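Local coordinates for FAD:protein FMN transferase (Vibrio cholerae, PDB 6NXI) that probably transfers the FMN moiety of FAD onto a threonine hydroxyl of a target flavoprotein, releasing AMP, in a reaction that uses magnesium, at residues Thr14-Ile24 and Ile174-Gly182; Thr155-Asp163 and Lys263-Thr273. All coordinates share one frame; numbering follows the deposited sequence.

Contact 1: residues Thr14-Ile24 and Ile174-Gly182; sequences TMGTTYNIKYI and IENYMVEIG. With FAD (flavin-adenine dinucleotide), chain B.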
loop_
_atom_site.group_PDB
_atom_site.type_symbol
_atom_site.label_atom_id
_atom_site.label_comp_id
_atom_site.label_asym_id
_atom_site.label_seq_id
_atom_site.Cartn_x
_atom_site.Cartn_y
_atom_site.Cartn_z
ATOM N N THR A 14 13.850 -2.391 -4.723
ATOM C CA THR A 14 13.367 -2.481 -3.315
ATOM C C THR A 14 12.067 -3.280 -3.279
ATOM O O THR A 14 11.250 -3.131 -4.176
ATOM C CB THR A 14 13.226 -1.083 -2.680
ATOM O OG1 THR A 14 13.225 -1.217 -1.251
ATOM C CG2 THR A 14 11.981 -0.341 -3.107
ATOM N N MET A 15 11.863 -3.977 -2.163
ATOM C CA MET A 15 10.565 -4.594 -1.784
ATOM C C MET A 15 10.020 -5.482 -2.907
ATOM O O MET A 15 8.777 -5.504 -3.081
ATOM C CB MET A 15 9.563 -3.505 -1.462
ATOM C CG MET A 15 10.039 -2.563 -0.348
ATOM S SD MET A 15 8.838 -1.298 0.022
ATOM C CE MET A 15 9.861 -0.105 0.866
ATOM N N GLY A 16 10.898 -6.145 -3.650
ATOM C CA GLY A 16 10.447 -7.100 -4.683
ATOM C C GLY A 16 10.065 -6.366 -5.944
ATOM O O GLY A 16 9.512 -6.975 -6.867
ATOM N N THR A 17 10.291 -5.054 -5.964
ATOM C CA THR A 17 9.883 -4.215 -7.127
ATOM C C THR A 17 11.033 -3.238 -7.423
ATOM O O THR A 17 12.183 -3.507 -7.031
ATOM C CB THR A 17 8.483 -3.594 -6.930
ATOM O OG1 THR A 17 8.021 -2.828 -8.070
ATOM C CG2 THR A 17 8.351 -2.736 -5.689
ATOM N N THR A 18 10.675 -2.092 -7.979
ATOM C CA THR A 18 11.643 -1.026 -8.315
ATOM C C THR A 18 11.061 0.298 -7.850
ATOM O O THR A 18 9.816 0.503 -7.748
ATOM C CB THR A 18 11.983 -0.952 -9.816
ATOM O OG1 THR A 18 10.732 -0.626 -10.417
ATOM C CG2 THR A 18 12.633 -2.212 -10.338
ATOM N N TYR A 19 11.964 1.190 -7.483
ATOM C CA TYR A 19 11.612 2.595 -7.236
ATOM C C TYR A 19 12.094 3.462 -8.407
ATOM O O TYR A 19 13.046 3.127 -9.140
ATOM C CB TYR A 19 12.212 3.111 -5.932
ATOM C CG TYR A 19 13.712 3.239 -5.875
ATOM C CD1 TYR A 19 14.491 2.285 -5.245
ATOM C CD2 TYR A 19 14.348 4.376 -6.357
ATOM C CE1 TYR A 19 15.868 2.425 -5.163
ATOM C CE2 TYR A 19 15.720 4.510 -6.316
ATOM C CZ TYR A 19 16.486 3.522 -5.718
ATOM O OH TYR A 19 17.845 3.675 -5.625
ATOM N N ASN A 20 11.410 4.576 -8.547
ATOM C CA ASN A 20 11.708 5.621 -9.544
ATOM C C ASN A 20 11.538 6.951 -8.843
ATOM O O ASN A 20 10.458 7.250 -8.368
ATOM C CB ASN A 20 10.846 5.543 -10.779
ATOM C CG ASN A 20 11.166 4.336 -11.615
ATOM O OD1 ASN A 20 12.223 4.264 -12.257
ATOM N ND2 ASN A 20 10.225 3.394 -11.614
ATOM N N ILE A 21 12.613 7.702 -8.745
ATOM C CA ILE A 21 12.571 9.023 -8.098
ATOM C C ILE A 21 12.967 10.032 -9.173
ATOM O O ILE A 21 14.011 9.842 -9.803
ATOM C CB ILE A 21 13.449 9.031 -6.858
ATOM C CG1 ILE A 21 12.855 8.044 -5.840
ATOM C CG2 ILE A 21 13.600 10.463 -6.325
ATOM C CD1 ILE A 21 13.817 7.570 -4.845
ATOM N N LYS A 22 12.171 11.055 -9.367
ATOM C CA LYS A 22 12.496 12.172 -10.277
ATOM C C LYS A 22 12.511 13.452 -9.466
ATOM O O LYS A 22 11.614 13.662 -8.631
ATOM C CB LYS A 22 11.513 12.294 -11.443
ATOM C CG LYS A 22 11.572 11.119 -12.392
ATOM C CD LYS A 22 10.516 11.240 -13.517
ATOM C CE LYS A 22 10.644 10.114 -14.527
ATOM N NZ LYS A 22 9.787 10.277 -15.725
ATOM N N TYR A 23 13.526 14.272 -9.668
ATOM C CA TYR A 23 13.563 15.559 -8.943
ATOM C C TYR A 23 14.180 16.596 -9.867
ATOM O O TYR A 23 14.882 16.265 -10.840
ATOM C CB TYR A 23 14.258 15.429 -7.580
ATOM C CG TYR A 23 15.733 15.165 -7.684
ATOM C CD1 TYR A 23 16.222 13.878 -7.667
ATOM C CD2 TYR A 23 16.653 16.202 -7.762
ATOM C CE1 TYR A 23 17.572 13.607 -7.780
ATOM C CE2 TYR A 23 18.004 15.943 -7.856
ATOM C CZ TYR A 23 18.470 14.641 -7.862
ATOM O OH TYR A 23 19.807 14.354 -7.964
ATOM N N ILE A 24 13.963 17.858 -9.499
ATOM C CA ILE A 24 14.468 18.994 -10.294
ATOM C C ILE A 24 15.716 19.530 -9.603
ATOM O O ILE A 24 15.645 19.879 -8.441
ATOM C CB ILE A 24 13.413 20.076 -10.547
ATOM C CG1 ILE A 24 12.137 19.477 -11.165
ATOM C CG2 ILE A 24 14.020 21.140 -11.458
ATOM C CD1 ILE A 24 12.375 18.646 -12.422
ATOM N N ILE A 174 15.199 19.650 -1.546
ATOM C CA ILE A 174 14.580 19.335 -2.862
ATOM C C ILE A 174 13.061 19.474 -2.733
ATOM O O ILE A 174 12.456 18.657 -2.039
ATOM C CB ILE A 174 15.006 17.933 -3.327
ATOM C CG1 ILE A 174 16.523 17.867 -3.480
ATOM C CG2 ILE A 174 14.312 17.474 -4.601
ATOM C CD1 ILE A 174 17.034 16.468 -3.550
ATOM N N GLU A 175 12.500 20.469 -3.401
ATOM C CA GLU A 175 11.079 20.826 -3.201
ATOM C C GLU A 175 10.278 20.458 -4.449
ATOM O O GLU A 175 9.072 20.645 -4.398
ATOM C CB GLU A 175 10.958 22.274 -2.754
ATOM C CG GLU A 175 11.710 22.550 -1.430
ATOM C CD GLU A 175 11.434 21.694 -0.174
ATOM O OE1 GLU A 175 10.313 21.214 0.003
ATOM O OE2 GLU A 175 12.353 21.524 0.688
ATOM N N ASN A 176 10.915 19.897 -5.481
ATOM C CA ASN A 176 10.202 19.457 -6.707
ATOM C C ASN A 176 10.567 17.996 -6.973
ATOM O O ASN A 176 11.671 17.696 -7.446
ATOM C CB ASN A 176 10.535 20.337 -7.895
ATOM C CG ASN A 176 10.290 21.789 -7.585
ATOM O OD1 ASN A 176 9.162 22.252 -7.660
ATOM N ND2 ASN A 176 11.338 22.516 -7.208
ATOM N N TYR A 177 9.651 17.073 -6.702
ATOM C CA TYR A 177 9.989 15.646 -6.864
ATOM C C TYR A 177 8.737 14.813 -7.113
ATOM O O TYR A 177 7.622 15.173 -6.690
ATOM C CB TYR A 177 10.718 15.100 -5.635
ATOM C CG TYR A 177 9.983 15.195 -4.311
ATOM C CD1 TYR A 177 8.975 14.309 -3.987
ATOM C CD2 TYR A 177 10.289 16.167 -3.372
ATOM C CE1 TYR A 177 8.253 14.411 -2.812
ATOM C CE2 TYR A 177 9.614 16.243 -2.161
ATOM C CZ TYR A 177 8.561 15.385 -1.903
ATOM O OH TYR A 177 7.835 15.419 -0.740
ATOM N N MET A 178 9.036 13.626 -7.601
ATOM C CA MET A 178 8.074 12.485 -7.678
ATOM C C MET A 178 8.802 11.282 -7.118
ATOM O O MET A 178 9.891 10.966 -7.630
ATOM C CB MET A 178 7.633 12.156 -9.096
ATOM C CG MET A 178 6.909 10.811 -9.149
ATOM S SD MET A 178 6.633 10.281 -10.847
ATOM C CE MET A 178 5.503 11.579 -11.322
ATOM N N VAL A 179 8.287 10.683 -6.032
ATOM C CA VAL A 179 8.815 9.423 -5.478
ATOM C C VAL A 179 7.815 8.323 -5.827
ATOM O O VAL A 179 6.650 8.504 -5.453
ATOM C CB VAL A 179 8.981 9.537 -3.963
ATOM C CG1 VAL A 179 9.382 8.222 -3.373
ATOM C CG2 VAL A 179 9.970 10.659 -3.620
ATOM N N GLU A 180 8.238 7.257 -6.493
ATOM C CA GLU A 180 7.330 6.147 -6.878
ATOM C C GLU A 180 7.992 4.814 -6.497
ATOM O O GLU A 180 9.161 4.595 -6.846
ATOM C CB GLU A 180 7.009 6.250 -8.369
ATOM C CG GLU A 180 6.122 5.113 -8.876
ATOM C CD GLU A 180 6.883 3.986 -9.521
ATOM O OE1 GLU A 180 7.632 4.259 -10.500
ATOM O OE2 GLU A 180 6.828 2.864 -9.011
ATOM N N ILE A 181 7.318 4.011 -5.685
ATOM C CA ILE A 181 7.768 2.630 -5.367
ATOM C C ILE A 181 6.644 1.652 -5.669
ATOM O O ILE A 181 5.583 1.766 -5.097
ATOM C CB ILE A 181 8.184 2.527 -3.902
ATOM C CG1 ILE A 181 9.236 3.568 -3.514
ATOM C CG2 ILE A 181 8.665 1.134 -3.610
ATOM C CD1 ILE A 181 9.582 3.522 -2.012
ATOM N N GLY A 182 6.878 0.748 -6.614
ATOM C CA GLY A 182 5.866 -0.231 -6.996
ATOM C C GLY A 182 4.529 0.424 -7.304
ATOM O O GLY A 182 3.471 -0.119 -6.888
HETATM P PA FAD B . -1.804 -3.648 -1.956
HETATM O O1A FAD B . -3.043 -3.731 -2.775
HETATM O O2A FAD B . -1.316 -2.333 -1.495
HETATM O O5B FAD B . -1.927 -4.606 -0.683
HETATM C C5B FAD B . -2.044 -6.020 -0.994
HETATM C C4B FAD B . -1.104 -6.843 -0.148
HETATM O O4B FAD B . -1.384 -6.708 1.267
HETATM C C3B FAD B . -1.222 -8.335 -0.458
HETATM O O3B FAD B . -0.268 -8.698 -1.458
HETATM C C2B FAD B . -0.975 -8.994 0.904
HETATM O O2B FAD B . 0.405 -9.106 1.172
HETATM C C1B FAD B . -1.606 -7.987 1.856
HETATM N N9A FAD B . -3.028 -8.121 2.089
HETATM C C8A FAD B . -3.977 -8.839 1.348
HETATM N N7A FAD B . -5.195 -8.620 1.778
HETATM C C5A FAD B . -5.076 -7.779 2.867
HETATM C C6A FAD B . -6.027 -7.235 3.743
HETATM N N6A FAD B . -7.356 -7.406 3.623
HETATM N N1A FAD B . -5.561 -6.392 4.686
HETATM C C2A FAD B . -4.230 -6.206 4.793
HETATM N N3A FAD B . -3.238 -6.664 4.018
HETATM C C4A FAD B . -3.743 -7.465 3.064
HETATM N N1 FAD B . 7.811 -9.185 -2.565
HETATM C C2 FAD B . 8.745 -10.135 -2.921
HETATM O O2 FAD B . 8.495 -10.947 -3.839
HETATM N N3 FAD B . 9.962 -10.202 -2.323
HETATM C C4 FAD B . 10.330 -9.351 -1.314
HETATM O O4 FAD B . 11.422 -9.458 -0.773
HETATM C C4X FAD B . 9.378 -8.363 -0.896
HETATM N N5 FAD B . 9.697 -7.539 0.081
HETATM C C5X FAD B . 8.765 -6.607 0.472
HETATM C C6 FAD B . 9.075 -5.731 1.532
HETATM C C7 FAD B . 8.202 -4.765 1.985
HETATM C C7M FAD B . 8.605 -3.856 3.124
HETATM C C8 FAD B . 6.948 -4.640 1.341
HETATM C C8M FAD B . 5.937 -3.617 1.790
HETATM C C9 FAD B . 6.624 -5.505 0.291
HETATM C C9A FAD B . 7.512 -6.487 -0.170
HETATM N N10 FAD B . 7.209 -7.385 -1.200
HETATM C C10 FAD B . 8.121 -8.346 -1.599
HETATM C "C1'" FAD B . 5.937 -7.255 -1.943
HETATM C "C2'" FAD B . 4.745 -7.785 -1.231
HETATM O "O2'" FAD B . 4.862 -9.191 -1.036
HETATM C "C3'" FAD B . 3.489 -7.504 -2.074
HETATM O "O3'" FAD B . 3.517 -8.167 -3.319
HETATM C "C4'" FAD B . 3.286 -6.042 -2.425
HETATM O "O4'" FAD B . 3.634 -5.242 -1.307
HETATM C "C5'" FAD B . 1.881 -5.775 -2.930
HETATM O "O5'" FAD B . 1.713 -4.340 -3.040
HETATM P P FAD B . 0.453 -3.768 -3.807
HETATM O O1P FAD B . 0.226 -4.469 -5.070
HETATM O O2P FAD B . 0.677 -2.276 -3.703
HETATM O O3P FAD B . -0.661 -4.300 -2.807
HETATM O O HOH W 1 7.909 0.527 -9.906
HETATM O O HOH W 2 13.691 20.792 -6.681
#
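Two neighbouring strands of the eight-stranded antiparallel sheet of the ApbE fold, 17-24 and 177-181, pair here, and the type I' turn Thr14-Thr17 at one end of the ladder reaches the flavin of FAD. The strand axes run 4.6 Å apart and almost exactly antiparallel. Asn20 with Glu180 and Lys22 with Met178 are hydrogen-bonded pairs, each closed by two backbone N-H to O bonds, while Gly182 N to Thr18 O and Ile24 N to Asn176 O extend the ladder at its two ends. Asn20 also uses its side chain: ND2 donates a hydrogen bond to Glu180 OE1 at 3.0 Å, meeting the carboxylate on its syn side with the two flat groups turned 43° apart. Glu180 extends its CG anti to its own backbone N (chi1 178°) and then bends at chi2, which brings the carboxylate alongside the amide. Each group has a second hold, Asn20 OD1 on His9 and Glu180 OE2 on Gly183 N; water 1 further bridges OE2 to Thr18 O.

Opposite the face of Asn20, Lys22, Met178 and Glu180, the face bearing Tyr19, Ile21, Tyr23, Tyr177, Val179 and Ile181 is largely apolar and lies against helices 32-50 and 157-171. Here Ile174 CG2 presses on Tyr23 CB at 3.6 Å, and Ile174 CD1 sits above one face of the Tyr23 ring, towards its rim. Ile181 CG2 meets Thr14 CG2 at 3.7 Å, their side chains crossing at about a right angle. Beyond them the turn touches the isoalloxazine: Met15 CB stands 3.7 Å from FAD C5X, its extended side chain carries SD to 4.0 Å from FAD C7M, and Met15 O lies 3.1 Å from FAD N10.

Contact 2: residues Thr155-Asp163 and Lys263-Thr273; sequences TIAKGWGVD and KSCMTADGLAT. With MG (magnesium ion), chain C; MG (magnesium ion), chain D; FAD (flavin-adenine dinucleotide), chain B.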
loop_
_atom_site.group_PDB
_atom_site.type_symbol
_atom_site.label_atom_id
_atom_site.label_comp_id
_atom_site.label_asym_id
_atom_site.label_seq_id
_atom_site.Cartn_x
_atom_site.Cartn_y
_atom_site.Cartn_z
ATOM N N THR A 155 0.786 -4.121 2.510
ATOM C CA THR A 155 -0.285 -3.233 2.026
ATOM C C THR A 155 0.055 -1.811 2.387
ATOM O O THR A 155 -0.723 -0.949 1.996
ATOM C CB THR A 155 -1.639 -3.635 2.588
ATOM O OG1 THR A 155 -2.658 -3.083 1.760
ATOM C CG2 THR A 155 -1.877 -3.209 4.003
ATOM N N ILE A 156 1.078 -1.585 3.210
ATOM C CA ILE A 156 1.206 -0.241 3.839
ATOM C C ILE A 156 2.659 0.169 3.894
ATOM O O ILE A 156 2.955 1.417 3.901
ATOM C CB ILE A 156 0.502 -0.238 5.200
ATOM C CG1 ILE A 156 0.439 1.159 5.832
ATOM C CG2 ILE A 156 1.094 -1.313 6.118
ATOM C CD1 ILE A 156 -0.471 1.209 7.090
ATOM N N ALA A 157 3.579 -0.768 4.117
ATOM C CA ALA A 157 4.990 -0.357 4.295
ATOM C C ALA A 157 5.586 0.157 2.970
ATOM O O ALA A 157 6.616 0.897 3.057
ATOM C CB ALA A 157 5.784 -1.475 4.881
ATOM N N LYS A 158 5.013 -0.110 1.798
ATOM C CA LYS A 158 5.486 0.522 0.542
ATOM C C LYS A 158 5.237 2.044 0.615
ATOM O O LYS A 158 6.146 2.812 0.315
ATOM C CB LYS A 158 4.798 -0.115 -0.658
ATOM C CG LYS A 158 5.585 -0.170 -1.944
ATOM C CD LYS A 158 5.053 -1.293 -2.850
ATOM C CE LYS A 158 3.694 -0.940 -3.391
ATOM N NZ LYS A 158 3.365 -1.692 -4.616
ATOM N N GLY A 159 4.022 2.466 0.953
ATOM C CA GLY A 159 3.637 3.872 1.173
ATOM C C GLY A 159 4.553 4.483 2.193
ATOM O O GLY A 159 4.967 5.613 2.024
ATOM N N TRP A 160 4.850 3.739 3.271
ATOM C CA TRP A 160 5.792 4.233 4.301
ATOM C C TRP A 160 7.142 4.538 3.650
ATOM O O TRP A 160 7.688 5.650 3.928
ATOM C CB TRP A 160 5.948 3.203 5.437
ATOM C CG TRP A 160 6.994 3.633 6.421
ATOM C CD1 TRP A 160 8.228 3.082 6.558
ATOM C CD2 TRP A 160 6.907 4.679 7.420
ATOM N NE1 TRP A 160 8.921 3.721 7.552
ATOM C CE2 TRP A 160 8.150 4.712 8.082
ATOM C CE3 TRP A 160 5.921 5.590 7.809
ATOM C CZ2 TRP A 160 8.410 5.619 9.101
ATOM C CZ3 TRP A 160 6.172 6.499 8.803
ATOM C CH2 TRP A 160 7.424 6.522 9.434
ATOM N N GLY A 161 7.695 3.621 2.832
ATOM C CA GLY A 161 9.014 3.865 2.185
ATOM C C GLY A 161 8.940 5.138 1.318
ATOM O O GLY A 161 9.867 5.949 1.332
ATOM N N VAL A 162 7.819 5.342 0.626
ATOM C CA VAL A 162 7.624 6.544 -0.222
ATOM C C VAL A 162 7.691 7.798 0.646
ATOM O O VAL A 162 8.463 8.717 0.325
ATOM C CB VAL A 162 6.319 6.492 -1.016
ATOM C CG1 VAL A 162 6.005 7.858 -1.628
ATOM C CG2 VAL A 162 6.364 5.383 -2.060
ATOM N N ASP A 163 7.027 7.760 1.813
ATOM C CA ASP A 163 7.037 8.913 2.735
ATOM C C ASP A 163 8.442 9.132 3.266
ATOM O O ASP A 163 8.857 10.317 3.433
ATOM C CB ASP A 163 6.039 8.700 3.864
ATOM C CG ASP A 163 4.582 8.801 3.483
ATOM O OD1 ASP A 163 4.250 9.475 2.473
ATOM O OD2 ASP A 163 3.770 8.249 4.225
ATOM N N LYS A 263 -2.156 13.107 2.063
ATOM C CA LYS A 263 -0.846 13.748 2.305
ATOM C C LYS A 263 0.229 12.692 2.611
ATOM O O LYS A 263 1.409 12.932 2.305
ATOM C CB LYS A 263 -1.001 14.771 3.436
ATOM C CG LYS A 263 -1.862 15.982 3.068
ATOM C CD LYS A 263 -1.254 16.863 1.993
ATOM C CE LYS A 263 -1.992 18.173 1.805
ATOM N NZ LYS A 263 -1.844 18.634 0.403
ATOM N N SER A 264 -0.136 11.539 3.172
ATOM C CA SER A 264 0.760 10.414 3.485
ATOM C C SER A 264 0.548 9.266 2.508
ATOM O O SER A 264 -0.582 8.817 2.359
ATOM C CB SER A 264 0.557 9.926 4.912
ATOM O OG SER A 264 1.143 8.666 5.066
ATOM N N CYS A 265 1.622 8.836 1.881
ATOM C CA CYS A 265 1.575 7.655 1.003
ATOM C C CYS A 265 1.263 6.413 1.836
ATOM O O CYS A 265 0.473 5.580 1.401
ATOM C CB CYS A 265 2.836 7.512 0.176
ATOM S SG CYS A 265 2.568 6.407 -1.233
ATOM N N MET A 266 1.821 6.296 3.001
ATOM C CA MET A 266 1.468 5.172 3.921
ATOM C C MET A 266 -0.061 5.096 4.073
ATOM O O MET A 266 -0.698 3.992 3.899
ATOM C CB MET A 266 2.113 5.383 5.281
ATOM C CG MET A 266 1.652 4.366 6.263
ATOM S SD MET A 266 2.324 4.496 7.922
ATOM C CE MET A 266 1.810 6.131 8.403
ATOM N N THR A 267 -0.691 6.211 4.375
ATOM C CA THR A 267 -2.141 6.283 4.619
ATOM C C THR A 267 -2.894 5.985 3.330
ATOM O O THR A 267 -3.861 5.173 3.363
ATOM C CB THR A 267 -2.511 7.618 5.241
ATOM O OG1 THR A 267 -1.800 7.682 6.484
ATOM C CG2 THR A 267 -4.005 7.686 5.452
ATOM N N ALA A 268 -2.480 6.571 2.211
ATOM C CA ALA A 268 -3.163 6.327 0.925
ATOM C C ALA A 268 -3.081 4.843 0.577
ATOM O O ALA A 268 -4.097 4.283 0.126
ATOM C CB ALA A 268 -2.611 7.124 -0.195
ATOM N N ASP A 269 -1.938 4.216 0.850
ATOM C CA ASP A 269 -1.682 2.785 0.518
ATOM C C ASP A 269 -2.647 1.896 1.283
ATOM O O ASP A 269 -3.304 1.018 0.651
ATOM C CB ASP A 269 -0.209 2.475 0.789
ATOM C CG ASP A 269 0.338 1.217 0.145
ATOM O OD1 ASP A 269 -0.403 0.598 -0.664
ATOM O OD2 ASP A 269 1.474 0.824 0.515
ATOM N N GLY A 270 -2.715 2.041 2.601
ATOM C CA GLY A 270 -3.647 1.275 3.450
ATOM C C GLY A 270 -5.080 1.495 3.021
ATOM O O GLY A 270 -5.851 0.510 2.935
ATOM N N LEU A 271 -5.445 2.742 2.746
ATOM C CA LEU A 271 -6.845 3.086 2.391
ATOM C C LEU A 271 -7.259 2.446 1.079
ATOM O O LEU A 271 -8.381 1.882 1.021
ATOM C CB LEU A 271 -7.006 4.601 2.329
ATOM C CG LEU A 271 -7.182 5.237 3.703
ATOM C CD1 LEU A 271 -7.145 6.735 3.556
ATOM C CD2 LEU A 271 -8.469 4.813 4.385
ATOM N N ALA A 272 -6.379 2.468 0.086
ATOM C CA ALA A 272 -6.775 1.956 -1.234
ATOM C C ALA A 272 -7.137 0.469 -1.080
ATOM O O ALA A 272 -8.161 0.042 -1.645
ATOM C CB ALA A 272 -5.661 2.198 -2.217
ATOM N N THR A 273 -6.322 -0.303 -0.353
ATOM C CA THR A 273 -6.590 -1.757 -0.226
ATOM C C THR A 273 -7.864 -1.929 0.628
ATOM O O THR A 273 -8.734 -2.773 0.320
ATOM C CB THR A 273 -5.373 -2.484 0.362
ATOM O OG1 THR A 273 -4.164 -2.175 -0.384
ATOM C CG2 THR A 273 -5.641 -3.975 0.364
HETATM MG MG MG C . -2.245 -0.974 0.221
HETATM MG MG MG D . 0.105 -0.859 -2.173
HETATM P PA FAD B . -1.804 -3.648 -1.956
HETATM O O1A FAD B . -3.043 -3.731 -2.775
HETATM O O2A FAD B . -1.316 -2.333 -1.495
HETATM O O5B FAD B . -1.927 -4.606 -0.683
HETATM C C5B FAD B . -2.044 -6.020 -0.994
HETATM C C4B FAD B . -1.104 -6.843 -0.148
HETATM O O4B FAD B . -1.384 -6.708 1.267
HETATM C C3B FAD B . -1.222 -8.335 -0.458
HETATM O O3B FAD B . -0.268 -8.698 -1.458
HETATM C C2B FAD B . -0.975 -8.994 0.904
HETATM O O2B FAD B . 0.405 -9.106 1.172
HETATM C C1B FAD B . -1.606 -7.987 1.856
HETATM N N9A FAD B . -3.028 -8.121 2.089
HETATM C C8A FAD B . -3.977 -8.839 1.348
HETATM N N7A FAD B . -5.195 -8.620 1.778
HETATM C C5A FAD B . -5.076 -7.779 2.867
HETATM C C6A FAD B . -6.027 -7.235 3.743
HETATM N N6A FAD B . -7.356 -7.406 3.623
HETATM N N1A FAD B . -5.561 -6.392 4.686
HETATM C C2A FAD B . -4.230 -6.206 4.793
HETATM N N3A FAD B . -3.238 -6.664 4.018
HETATM C C4A FAD B . -3.743 -7.465 3.064
HETATM N N1 FAD B . 7.811 -9.185 -2.565
HETATM C C2 FAD B . 8.745 -10.135 -2.921
HETATM O O2 FAD B . 8.495 -10.947 -3.839
HETATM N N3 FAD B . 9.962 -10.202 -2.323
HETATM C C4 FAD B . 10.330 -9.351 -1.314
HETATM O O4 FAD B . 11.422 -9.458 -0.773
HETATM C C4X FAD B . 9.378 -8.363 -0.896
HETATM N N5 FAD B . 9.697 -7.539 0.081
HETATM C C5X FAD B . 8.765 -6.607 0.472
HETATM C C6 FAD B . 9.075 -5.731 1.532
HETATM C C7 FAD B . 8.202 -4.765 1.985
HETATM C C7M FAD B . 8.605 -3.856 3.124
HETATM C C8 FAD B . 6.948 -4.640 1.341
HETATM C C8M FAD B . 5.937 -3.617 1.790
HETATM C C9 FAD B . 6.624 -5.505 0.291
HETATM C C9A FAD B . 7.512 -6.487 -0.170
HETATM N N10 FAD B . 7.209 -7.385 -1.200
HETATM C C10 FAD B . 8.121 -8.346 -1.599
HETATM C "C1'" FAD B . 5.937 -7.255 -1.943
HETATM C "C2'" FAD B . 4.745 -7.785 -1.231
HETATM O "O2'" FAD B . 4.862 -9.191 -1.036
HETATM C "C3'" FAD B . 3.489 -7.504 -2.074
HETATM O "O3'" FAD B . 3.517 -8.167 -3.319
HETATM C "C4'" FAD B . 3.286 -6.042 -2.425
HETATM O "O4'" FAD B . 3.634 -5.242 -1.307
HETATM C "C5'" FAD B . 1.881 -5.775 -2.930
HETATM O "O5'" FAD B . 1.713 -4.340 -3.040
HETATM P P FAD B . 0.453 -3.768 -3.807
HETATM O O1P FAD B . 0.226 -4.469 -5.070
HETATM O O2P FAD B . 0.677 -2.276 -3.703
HETATM O O3P FAD B . -0.661 -4.300 -2.807
HETATM O O HOH W 3 1.781 -1.468 -0.622
HETATM O O HOH W 4 -2.129 0.218 -2.904
#
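Asp269 holds CG anti to its backbone N (chi1 -163°), which sends its carboxylate towards Thr155 and Gly159, whereas in Asp163 CG is anti to the carbonyl carbon (chi1 -72°), placing that carboxylate at the start of helix 265-278. Asp269 OD1 binds both magnesium ions, at 2.2 Å from the chain D ion and 2.6 Å from the chain C ion. OD2 accepts from Gly159 N at 3.1 Å on its anti side and from water 3, itself a ligand of the chain D ion, so the carboxylate is restrained through both oxygens. Thr155 O, Asp269 O and Thr273 OG1 also bind the chain C ion, and FAD O2A bridges the two metals; Glu184 is the other protein ligand of the chain D ion. In the conformer given, Lys158 NZ donates to FAD O2P at 2.9 Å and also to Gly182 O.

At the far end Asp163 OD1 takes Cys265 N at 2.8 Å, while OD2 receives Ser264 OG and Met266 N from opposite faces of its plane. Ser264 OG caps its helix by accepting from Thr267 N. Between these sites Gly159 and Met266 have CA atoms 3.7 Å apart, and Met266 SD makes an oblique Met-aromatic contact with Trp160. The helices run nearly antiparallel, with helix 75-90 against Trp160 and Met266, strand 184-188 beside Val162 and Cys265, and strand 255-262 behind Leu271 and Ala272.

Contacts 1 and 2 have centres about 14 Å apart and meet different parts of FAD: the turn of 14-24 lies on the isoalloxazine, whereas contact 2 mainly holds the diphosphate and its magnesium ions, although Ala157 CB also reaches the flavin methyl C8M. Both supply residues of the FAD pocket, the side chains of Met15 and Asp269 being about 8 Å apart. They also touch directly. In the given conformer of Lys158, its NZ lies 2.8 Å from Gly182 O, a probable hydrogen bond between the strand end and a lysine that also meets the FAD phosphate, and Ile181 CD1 packs 3.7 Å from Val162 N. Helix 157-171 is followed by strand 177-181, and the segments alternate along the chain.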